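Local coordinates for protein alpha-1,2-mannosyltransferase (Ktr4), putative (Neosartorya fumigata, PDB 7BOP) that belongs to a fungal family of glycosyltransferases in the GT-A clan and holds GDP and a manganese ion in its pocket, at residues V231-P236 and F310-G315; C201-D206 and R337-N342; C277-N282 and V319-L324. All coordinates share one frame; numbering follows the deposited sequence.

Contact 1: residues V231-P236 and F310-G315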
loop_
_atom_site.group_PDB
_atom_site.type_symbol
_atom_site.label_atom_id
_atom_site.label_comp_id
_atom_site.label_asym_id
_atom_site.label_seq_id
_atom_site.Cartn_x
_atom_site.Cartn_y
_atom_site.Cartn_z
ATOM N N VAL A 231 -5.286 -9.696 13.159
ATOM C CA VAL A 231 -5.846 -10.490 12.051
ATOM C C VAL A 231 -6.134 -11.978 12.359
ATOM O O VAL A 231 -6.065 -12.797 11.454
ATOM C CB VAL A 231 -4.935 -10.398 10.791
ATOM C CG1 VAL A 231 -4.926 -8.983 10.224
ATOM C CG2 VAL A 231 -3.507 -10.854 11.090
ATOM N N PRO A 232 -6.500 -12.333 13.614
ATOM C CA PRO A 232 -6.558 -13.775 13.889
ATOM C C PRO A 232 -7.538 -14.615 13.044
ATOM O O PRO A 232 -7.202 -15.742 12.720
ATOM C CB PRO A 232 -6.893 -13.840 15.389
ATOM C CG PRO A 232 -7.525 -12.540 15.693
ATOM C CD PRO A 232 -6.803 -11.552 14.824
ATOM N N THR A 233 -8.703 -14.089 12.672
ATOM C CA THR A 233 -9.636 -14.849 11.813
ATOM C C THR A 233 -9.620 -14.452 10.330
ATOM O O THR A 233 -10.441 -14.947 9.551
ATOM C CB THR A 233 -11.095 -14.811 12.332
ATOM O OG1 THR A 233 -11.602 -13.470 12.315
ATOM C CG2 THR A 233 -11.188 -15.378 13.744
ATOM N N LEU A 234 -8.683 -13.596 9.925
ATOM C CA LEU A 234 -8.626 -13.142 8.528
ATOM C C LEU A 234 -8.391 -14.309 7.578
ATOM O O LEU A 234 -9.130 -14.475 6.607
ATOM C CB LEU A 234 -7.549 -12.064 8.339
ATOM C CG LEU A 234 -7.369 -11.493 6.929
ATOM C CD1 LEU A 234 -8.702 -11.014 6.352
ATOM C CD2 LEU A 234 -6.359 -10.356 6.982
ATOM N N TRP A 235 -7.394 -15.138 7.869
ATOM C CA TRP A 235 -7.102 -16.287 7.010
ATOM C C TRP A 235 -8.197 -17.362 7.059
ATOM O O TRP A 235 -8.595 -17.882 6.001
ATOM C CB TRP A 235 -5.717 -16.872 7.294
ATOM C CG TRP A 235 -5.273 -17.877 6.271
ATOM C CD1 TRP A 235 -5.087 -19.210 6.461
ATOM C CD2 TRP A 235 -4.988 -17.629 4.895
ATOM N NE1 TRP A 235 -4.696 -19.811 5.295
ATOM C CE2 TRP A 235 -4.632 -18.863 4.312
ATOM C CE3 TRP A 235 -4.983 -16.477 4.097
ATOM C CZ2 TRP A 235 -4.276 -18.981 2.970
ATOM C CZ3 TRP A 235 -4.634 -16.595 2.768
ATOM C CH2 TRP A 235 -4.285 -17.837 2.215
ATOM N N PRO A 236 -8.693 -17.699 8.270
ATOM C CA PRO A 236 -9.860 -18.580 8.322
ATOM C C PRO A 236 -11.041 -18.085 7.468
ATOM O O PRO A 236 -11.625 -18.877 6.730
ATOM C CB PRO A 236 -10.204 -18.603 9.804
ATOM C CG PRO A 236 -8.859 -18.541 10.459
ATOM C CD PRO A 236 -8.045 -17.599 9.596
ATOM N N PHE A 310 -14.014 -4.441 12.080
ATOM C CA PHE A 310 -14.394 -3.798 13.342
ATOM C C PHE A 310 -14.158 -4.649 14.568
ATOM O O PHE A 310 -13.647 -4.134 15.555
ATOM C CB PHE A 310 -15.843 -3.316 13.264
ATOM C CG PHE A 310 -16.028 -2.283 12.214
ATOM C CD1 PHE A 310 -15.676 -0.967 12.469
ATOM C CD2 PHE A 310 -16.429 -2.636 10.940
ATOM C CE1 PHE A 310 -15.780 -0.005 11.481
ATOM C CE2 PHE A 310 -16.552 -1.679 9.952
ATOM C CZ PHE A 310 -16.216 -0.362 10.219
ATOM N N TYR A 311 -14.511 -5.933 14.521
ATOM C CA TYR A 311 -14.304 -6.821 15.682
ATOM C C TYR A 311 -12.854 -7.251 15.848
ATOM O O TYR A 311 -12.436 -7.658 16.938
ATOM C CB TYR A 311 -15.224 -8.044 15.619
ATOM C CG TYR A 311 -16.695 -7.711 15.410
ATOM C CD1 TYR A 311 -17.303 -6.640 16.082
ATOM C CD2 TYR A 311 -17.482 -8.474 14.548
ATOM C CE1 TYR A 311 -18.650 -6.340 15.898
ATOM C CE2 TYR A 311 -18.831 -8.182 14.356
ATOM C CZ TYR A 311 -19.409 -7.116 15.028
ATOM O OH TYR A 311 -20.736 -6.832 14.837
ATOM N N GLU A 312 -12.090 -7.176 14.760
ATOM C CA GLU A 312 -10.642 -7.292 14.820
ATOM C C GLU A 312 -10.128 -5.984 14.237
ATOM O O GLU A 312 -10.897 -5.026 14.176
ATOM C CB GLU A 312 -10.177 -8.559 14.088
ATOM C CG GLU A 312 -10.607 -9.806 14.837
ATOM C CD GLU A 312 -10.352 -11.110 14.104
ATOM O OE1 GLU A 312 -9.456 -11.197 13.229
ATOM O OE2 GLU A 312 -11.050 -12.092 14.437
ATOM N N ARG A 313 -8.866 -5.909 13.820
ATOM C CA ARG A 313 -8.355 -4.678 13.219
ATOM C C ARG A 313 -7.659 -5.027 11.912
ATOM O O ARG A 313 -6.481 -4.725 11.710
ATOM C CB ARG A 313 -7.419 -3.947 14.190
ATOM C CG ARG A 313 -7.201 -2.473 13.852
ATOM C CD ARG A 313 -5.741 -2.070 13.942
ATOM N NE ARG A 313 -4.944 -2.747 12.913
ATOM C CZ ARG A 313 -3.656 -2.523 12.665
ATOM N NH1 ARG A 313 -2.969 -1.620 13.357
ATOM N NH2 ARG A 313 -3.057 -3.213 11.701
ATOM N N TRP A 314 -8.413 -5.674 11.026
ATOM C CA TRP A 314 -7.880 -6.105 9.739
ATOM C C TRP A 314 -7.375 -4.898 8.973
ATOM O O TRP A 314 -8.164 -4.018 8.632
ATOM C CB TRP A 314 -8.956 -6.824 8.910
ATOM C CG TRP A 314 -9.422 -8.144 9.485
ATOM C CD1 TRP A 314 -8.820 -8.875 10.474
ATOM C CD2 TRP A 314 -10.559 -8.899 9.070
ATOM N NE1 TRP A 314 -9.527 -10.021 10.720
ATOM C CE2 TRP A 314 -10.598 -10.066 9.866
ATOM C CE3 TRP A 314 -11.571 -8.693 8.121
ATOM C CZ2 TRP A 314 -11.602 -11.037 9.726
ATOM C CZ3 TRP A 314 -12.570 -9.655 7.990
ATOM C CH2 TRP A 314 -12.577 -10.810 8.790
ATOM N N GLY A 315 -6.065 -4.852 8.729
ATOM C CA GLY A 315 -5.462 -3.775 7.957
ATOM C C GLY A 315 -5.802 -3.905 6.478
ATOM O O GLY A 315 -6.007 -5.006 5.971
#
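Glu312 turns CG anti to its own carbonyl carbon (chi1 -69°) and then runs out extended, while Thr233 sets OG1 between its backbone N and carbonyl carbon (chi1 63°); together these torsions bring the carboxylate and the Thr233 hydroxyl within bonding distance. Glu312 OE1 accepts the backbone N-H of Thr233, 3.0 Å from its N, on the syn side and nearly straight (N-H...O 169°). Glu312 OE2 takes the hydroxyl OG1 of Thr233 at 2.6 Å, from above the carboxylate plane. A third donor comes from the same segment as the acid, since Trp314 NE1 reaches Glu312 OE1 at 2.8 Å, also from above that plane. Two N-H groups thus share OE1, which helps hold the indole beside the turn. Leu234 lies over one face of the indole, its CB 4.0 Å from the centroid of the five-membered ring of Trp314 in a CH-pi contact. Val231 CA lies at the ring edge, 3.7 Å from Trp314 CD1. Thr233 is the N-cap residue of helix 234-244, yet its side chain serves Glu312 and makes no capping bond. Glu312 thereby ties the N-terminal turn of helix 234-244 to the loop between helices 308-311 and 316-327 of this GT-A clan protein.

Contact 2: residues C201-D206 and R337-N342; sequences CNVDYD and RDIGYN
Tyr205 OH is gripped twice: it donates to Asp338 OD2 at 2.6 Å and accepts from water 3 at 2.8 Å. The same water gives its second hydrogen to Asp338 OD1, 2.6 Å away, so that hydroxyl, carboxylate and water close a small ring of hydrogen bonds. The two side chains meet tip to tip, with ring and carboxylate planes only 4° apart, and OD2 receives the phenol through its syn lone pair, in the plane of the tyrosine ring. A chi1 of 62° at Tyr205 places CG between the backbone N and the carbonyl carbon, which lets the ring reach across to Asp338. One face of that ring carries CG1 of Val203, while the other methyl, CG2, meets Ile339 CG1 in a loose apolar touch. Nearer the start of the segment, Cys201 SG rests on the backbone of Gly340, 3.6 Å from its N, on the side where a CB would point; the sulfur is tied to Cys355 by a disulfide. Water links the two backbones as well. Water 2 donates to Asn202 O and to Asp338 O, 2.8 Å from each, and water 1 accepts from Cys201 N and donates to Gly340 O, 2.9 Å from each. Asp338 OD2 takes a hydrogen from Tyr205 OH and OD1 one from water 3, so each carboxylate oxygen accepts one, a setting that would probably stabilise its charged form; apart from that phenol bond, the hydrogen bonding between the segments runs through water.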
loop_
_atom_site.group_PDB
_atom_site.type_symbol
_atom_site.label_atom_id
_atom_site.label_comp_id
_atom_site.label_asym_id
_atom_site.label_seq_id
_atom_site.Cartn_x
_atom_site.Cartn_y
_atom_site.Cartn_z
ATOM N N CYS A 201 14.679 9.418 -4.238
ATOM C CA CYS A 201 15.322 9.195 -5.542
ATOM C C CYS A 201 14.557 9.829 -6.678
ATOM O O CYS A 201 13.341 9.689 -6.761
ATOM C CB CYS A 201 15.447 7.699 -5.857
ATOM S SG CYS A 201 16.162 6.731 -4.516
ATOM N N ASN A 202 15.277 10.501 -7.569
ATOM C CA ASN A 202 14.679 10.977 -8.813
ATOM C C ASN A 202 14.234 9.782 -9.628
ATOM O O ASN A 202 14.964 8.803 -9.753
ATOM C CB ASN A 202 15.661 11.830 -9.616
ATOM C CG ASN A 202 15.930 13.168 -8.954
ATOM O OD1 ASN A 202 15.077 13.707 -8.266
ATOM N ND2 ASN A 202 17.116 13.697 -9.148
ATOM N N VAL A 203 13.018 9.858 -10.142
ATOM C CA VAL A 203 12.465 8.840 -11.019
ATOM C C VAL A 203 12.154 9.546 -12.340
ATOM O O VAL A 203 11.398 10.524 -12.355
ATOM C CB VAL A 203 11.227 8.202 -10.377
ATOM C CG1 VAL A 203 10.550 7.216 -11.330
ATOM C CG2 VAL A 203 11.629 7.494 -9.091
ATOM N N ASP A 204 12.744 9.053 -13.425
ATOM C CA ASP A 204 12.742 9.755 -14.710
ATOM C C ASP A 204 11.897 9.087 -15.789
ATOM O O ASP A 204 12.124 9.311 -16.972
ATOM C CB ASP A 204 14.196 9.932 -15.172
ATOM C CG ASP A 204 14.964 10.890 -14.289
ATOM O OD1 ASP A 204 14.395 11.930 -13.928
ATOM O OD2 ASP A 204 16.118 10.598 -13.946
ATOM N N TYR A 205 10.928 8.272 -15.376
ATOM C CA TYR A 205 9.945 7.701 -16.286
ATOM C C TYR A 205 8.559 7.778 -15.660
ATOM O O TYR A 205 8.413 7.885 -14.430
ATOM C CB TYR A 205 10.313 6.261 -16.672
ATOM C CG TYR A 205 10.349 5.291 -15.502
ATOM C CD1 TYR A 205 11.489 5.176 -14.694
ATOM C CD2 TYR A 205 9.238 4.507 -15.189
ATOM C CE1 TYR A 205 11.521 4.292 -13.604
ATOM C CE2 TYR A 205 9.258 3.626 -14.103
ATOM C CZ TYR A 205 10.407 3.526 -13.309
ATOM O OH TYR A 205 10.415 2.649 -12.234
ATOM N N ASP A 206 7.545 7.723 -16.516
ATOM C CA ASP A 206 6.163 7.778 -16.094
ATOM C C ASP A 206 5.770 6.407 -15.501
ATOM O O ASP A 206 5.548 5.447 -16.240
ATOM C CB ASP A 206 5.280 8.149 -17.288
ATOM C CG ASP A 206 3.822 8.309 -16.927
ATOM O OD1 ASP A 206 3.386 7.755 -15.888
ATOM O OD2 ASP A 206 3.089 8.980 -17.708
ATOM N N ARG A 337 11.746 -1.164 -6.670
ATOM C CA ARG A 337 13.005 -1.066 -5.944
ATOM C C ARG A 337 13.691 0.282 -6.146
ATOM O O ARG A 337 14.382 0.752 -5.251
ATOM C CB ARG A 337 13.958 -2.194 -6.342
ATOM C CG ARG A 337 14.450 -2.177 -7.787
ATOM C CD ARG A 337 14.564 -3.592 -8.334
ATOM N NE ARG A 337 15.794 -4.218 -7.949
ATOM C CZ ARG A 337 16.049 -5.530 -7.934
ATOM N NH1 ARG A 337 15.154 -6.472 -8.255
ATOM N NH2 ARG A 337 17.255 -5.893 -7.560
ATOM N N ASP A 338 13.456 0.902 -7.302
ATOM C CA ASP A 338 14.052 2.194 -7.652
ATOM C C ASP A 338 13.368 3.426 -7.067
ATOM O O ASP A 338 13.886 4.538 -7.231
ATOM C CB ASP A 338 14.164 2.340 -9.182
ATOM C CG ASP A 338 12.825 2.170 -9.909
ATOM O OD1 ASP A 338 11.994 1.335 -9.480
ATOM O OD2 ASP A 338 12.615 2.846 -10.933
ATOM N N ILE A 339 12.225 3.259 -6.395
ATOM C CA ILE A 339 11.576 4.366 -5.685
ATOM C C ILE A 339 12.037 4.339 -4.232
ATOM O O ILE A 339 11.569 3.526 -3.434
ATOM C CB ILE A 339 10.041 4.319 -5.780
ATOM C CG1 ILE A 339 9.614 4.366 -7.251
ATOM C CG2 ILE A 339 9.430 5.482 -5.002
ATOM C CD1 ILE A 339 8.118 4.239 -7.476
ATOM N N GLY A 340 12.974 5.228 -3.912
ATOM C CA GLY A 340 13.460 5.396 -2.559
ATOM C C GLY A 340 12.345 5.924 -1.684
ATOM O O GLY A 340 11.713 6.929 -2.022
ATOM N N TYR A 341 12.101 5.253 -0.561
ATOM C CA TYR A 341 10.901 5.497 0.232
ATOM C C TYR A 341 11.116 5.264 1.717
ATOM O O TYR A 341 11.867 4.373 2.099
ATOM C CB TYR A 341 9.765 4.601 -0.284
ATOM C CG TYR A 341 8.440 4.813 0.419
ATOM C CD1 TYR A 341 7.626 5.905 0.113
ATOM C CD2 TYR A 341 8.010 3.937 1.406
ATOM C CE1 TYR A 341 6.417 6.095 0.759
ATOM C CE2 TYR A 341 6.806 4.129 2.061
ATOM C CZ TYR A 341 6.008 5.207 1.729
ATOM O OH TYR A 341 4.812 5.386 2.380
ATOM N N ASN A 342 10.445 6.075 2.535
ATOM C CA ASN A 342 10.423 5.907 3.990
ATOM C C ASN A 342 9.076 6.346 4.549
ATOM O O ASN A 342 8.627 7.460 4.275
ATOM C CB ASN A 342 11.574 6.697 4.646
ATOM C CG ASN A 342 11.386 6.931 6.151
ATOM O OD1 ASN A 342 11.355 8.074 6.594
ATOM N ND2 ASN A 342 11.284 5.858 6.938
HETATM O O HOH W 1 12.111 8.040 -4.636
HETATM O O HOH W 2 15.233 6.073 -9.131
HETATM O O HOH W 3 10.658 0.011 -11.314
#

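Contact 3: residues C277-N282 and V319-L324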
loop_
_atom_site.group_PDB
_atom_site.type_symbol
_atom_site.label_atom_id
_atom_site.label_comp_id
_atom_site.label_asym_id
_atom_site.label_seq_id
_atom_site.Cartn_x
_atom_site.Cartn_y
_atom_site.Cartn_z
ATOM N N CYS A 277 2.533 -11.565 6.310
ATOM C CA CYS A 277 3.318 -10.725 5.427
ATOM C C CYS A 277 2.412 -9.969 4.461
ATOM O O CYS A 277 1.391 -10.486 3.990
ATOM C CB CYS A 277 4.356 -11.531 4.662
ATOM S SG CYS A 277 5.608 -12.196 5.774
ATOM N N HIS A 278 2.791 -8.728 4.199
ATOM C CA HIS A 278 1.971 -7.851 3.409
ATOM C C HIS A 278 2.826 -6.796 2.756
ATOM O O HIS A 278 3.891 -6.418 3.264
ATOM C CB HIS A 278 0.897 -7.201 4.293
ATOM C CG HIS A 278 1.442 -6.406 5.442
ATOM N ND1 HIS A 278 1.753 -6.975 6.661
ATOM C CD2 HIS A 278 1.713 -5.084 5.566
ATOM C CE1 HIS A 278 2.195 -6.037 7.480
ATOM N NE2 HIS A 278 2.175 -4.882 6.842
ATOM N N PHE A 279 2.334 -6.324 1.621
ATOM C CA PHE A 279 2.882 -5.151 0.963
ATOM C C PHE A 279 2.493 -3.981 1.845
ATOM O O PHE A 279 1.357 -3.911 2.318
ATOM C CB PHE A 279 2.263 -4.999 -0.421
ATOM C CG PHE A 279 2.408 -6.225 -1.283
ATOM C CD1 PHE A 279 3.666 -6.675 -1.667
ATOM C CD2 PHE A 279 1.289 -6.920 -1.718
ATOM C CE1 PHE A 279 3.803 -7.799 -2.463
ATOM C CE2 PHE A 279 1.417 -8.042 -2.513
ATOM C CZ PHE A 279 2.672 -8.480 -2.894
ATOM N N TRP A 280 3.428 -3.078 2.107
ATOM C CA TRP A 280 3.180 -2.046 3.098
ATOM C C TRP A 280 2.416 -0.898 2.440
ATOM O O TRP A 280 3.004 -0.006 1.829
ATOM C CB TRP A 280 4.476 -1.574 3.762
ATOM C CG TRP A 280 4.272 -0.993 5.124
ATOM C CD1 TRP A 280 3.262 -1.284 6.003
ATOM C CD2 TRP A 280 5.120 -0.060 5.793
ATOM N NE1 TRP A 280 3.415 -0.581 7.157
ATOM C CE2 TRP A 280 4.551 0.178 7.069
ATOM C CE3 TRP A 280 6.286 0.612 5.439
ATOM C CZ2 TRP A 280 5.117 1.060 7.992
ATOM C CZ3 TRP A 280 6.859 1.488 6.363
ATOM C CH2 TRP A 280 6.268 1.706 7.621
ATOM N N SER A 281 1.099 -0.946 2.611
ATOM C CA SER A 281 0.146 -0.214 1.773
ATOM C C SER A 281 0.127 1.311 1.895
ATOM O O SER A 281 -0.562 1.967 1.104
ATOM C CB SER A 281 -1.259 -0.742 2.031
ATOM O OG SER A 281 -1.676 -0.388 3.337
ATOM N N ASN A 282 0.821 1.889 2.873
ATOM C CA ASN A 282 0.982 3.354 2.880
ATOM C C ASN A 282 1.549 3.881 1.545
ATOM O O ASN A 282 1.237 5.001 1.138
ATOM C CB ASN A 282 1.798 3.851 4.074
ATOM C CG ASN A 282 3.094 3.099 4.262
ATOM O OD1 ASN A 282 4.033 3.223 3.480
ATOM N ND2 ASN A 282 3.150 2.321 5.327
ATOM N N VAL A 319 -5.209 -7.279 3.765
ATOM C CA VAL A 319 -6.367 -7.541 2.900
ATOM C C VAL A 319 -6.037 -7.366 1.404
ATOM O O VAL A 319 -6.356 -8.241 0.587
ATOM C CB VAL A 319 -7.599 -6.707 3.337
ATOM C CG1 VAL A 319 -8.735 -6.824 2.324
ATOM C CG2 VAL A 319 -8.078 -7.159 4.717
ATOM N N HIS A 320 -5.397 -6.258 1.043
ATOM C CA HIS A 320 -4.863 -6.098 -0.326
ATOM C C HIS A 320 -3.903 -7.210 -0.713
ATOM O O HIS A 320 -3.998 -7.769 -1.816
ATOM C CB HIS A 320 -4.153 -4.751 -0.477
ATOM C CG HIS A 320 -5.090 -3.587 -0.540
ATOM N ND1 HIS A 320 -4.658 -2.302 -0.779
ATOM C CD2 HIS A 320 -6.436 -3.514 -0.415
ATOM C CE1 HIS A 320 -5.693 -1.483 -0.778
ATOM N NE2 HIS A 320 -6.786 -2.193 -0.556
ATOM N N SER A 321 -2.976 -7.525 0.197
ATOM C CA SER A 321 -1.938 -8.512 -0.079
ATOM C C SER A 321 -2.504 -9.898 -0.314
ATOM O O SER A 321 -2.076 -10.597 -1.240
ATOM C CB SER A 321 -0.922 -8.552 1.063
ATOM O OG SER A 321 -0.342 -7.272 1.254
ATOM N N ILE A 322 -3.461 -10.297 0.521
ATOM C CA ILE A 322 -4.135 -11.586 0.341
ATOM C C ILE A 322 -4.945 -11.577 -0.968
ATOM O O ILE A 322 -4.894 -12.535 -1.740
ATOM C CB ILE A 322 -5.029 -11.931 1.545
ATOM C CG1 ILE A 322 -4.162 -12.283 2.767
ATOM C CG2 ILE A 322 -5.942 -13.096 1.223
ATOM C CD1 ILE A 322 -4.902 -12.228 4.081
ATOM N N GLY A 323 -5.689 -10.502 -1.209
ATOM C CA GLY A 323 -6.466 -10.385 -2.445
ATOM C C GLY A 323 -5.618 -10.504 -3.698
ATOM O O GLY A 323 -5.971 -11.240 -4.627
ATOM N N LEU A 324 -4.494 -9.783 -3.719
ATOM C CA LEU A 324 -3.517 -9.880 -4.809
ATOM C C LEU A 324 -2.944 -11.283 -4.919
ATOM O O LEU A 324 -2.862 -11.843 -6.021
ATOM C CB LEU A 324 -2.365 -8.880 -4.619
ATOM C CG LEU A 324 -2.746 -7.398 -4.770
ATOM C CD1 LEU A 324 -1.718 -6.501 -4.093
ATOM C CD2 LEU A 324 -2.897 -7.035 -6.244
#
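Ser321 and Leu324, on the same side of helix 316-327, both point toward strand 278-279, and Phe279 points back at them. Ser321 OG approaches the phenyl ring obliquely, 3.4 Å from Phe279 CD2. Ser321 OG also accepts the backbone N-H of Phe279, 2.9 Å from its N, with a moderately bent N-H...O angle of 149°. Its chi1 of -58° keeps OG beside its own backbone N, where the hydroxyl also bonds Ala317 O one turn earlier; as a carbonyl can only accept, the hydroxyl donates to Ala317 O, which leaves OG to accept from the strand. Leu324 comes in farther along the ring, its CD1 3.8 Å from Phe279 CE2, and the two side chains lie aslant each other. His278 behaves differently. Its CB touches Ser321 OG at 3.3 Å, but the imidazole turns away from the helix, ND1 bonding Thr276 O and NE2 a glycerol, probably from the crystallisation liquor. The ring of Phe220, in strand 218-224, also meets that of Phe279, with planes at about 40°. One hydrogen bond and an oblique contact of Phe279 with Leu324 therefore seat the helix on the short strand pairing antiparallel with 218-224, the helix-on-sheet layering of an alpha/beta core such as the GT-A fold.

Overall arrangement
Followed from the N terminus, the chain first passes 201-206, whose partner 337-342 comes 131 residues later; contact 2 thus closes the longest loop and encloses the other two. Inside it, contact 1 closes the loop from 231-236 to 310-315, 74 residues apart, and contact 3 the shorter one from 277-282 to 319-324, 37 apart; their segments alternate, so the two cross. They lie side by side: Leu234 CD2 meets Ile322 CD1 at 3.7 Å, bringing the start of helix 234-244 against helix 316-327. Contact 2 sits across the chain's centre from contact 1. It reaches contact 3 through a probable hydrogen bond between Tyr341 OH and Asn282 OD1, joining the small three-stranded sheet to the region around strand 278-279.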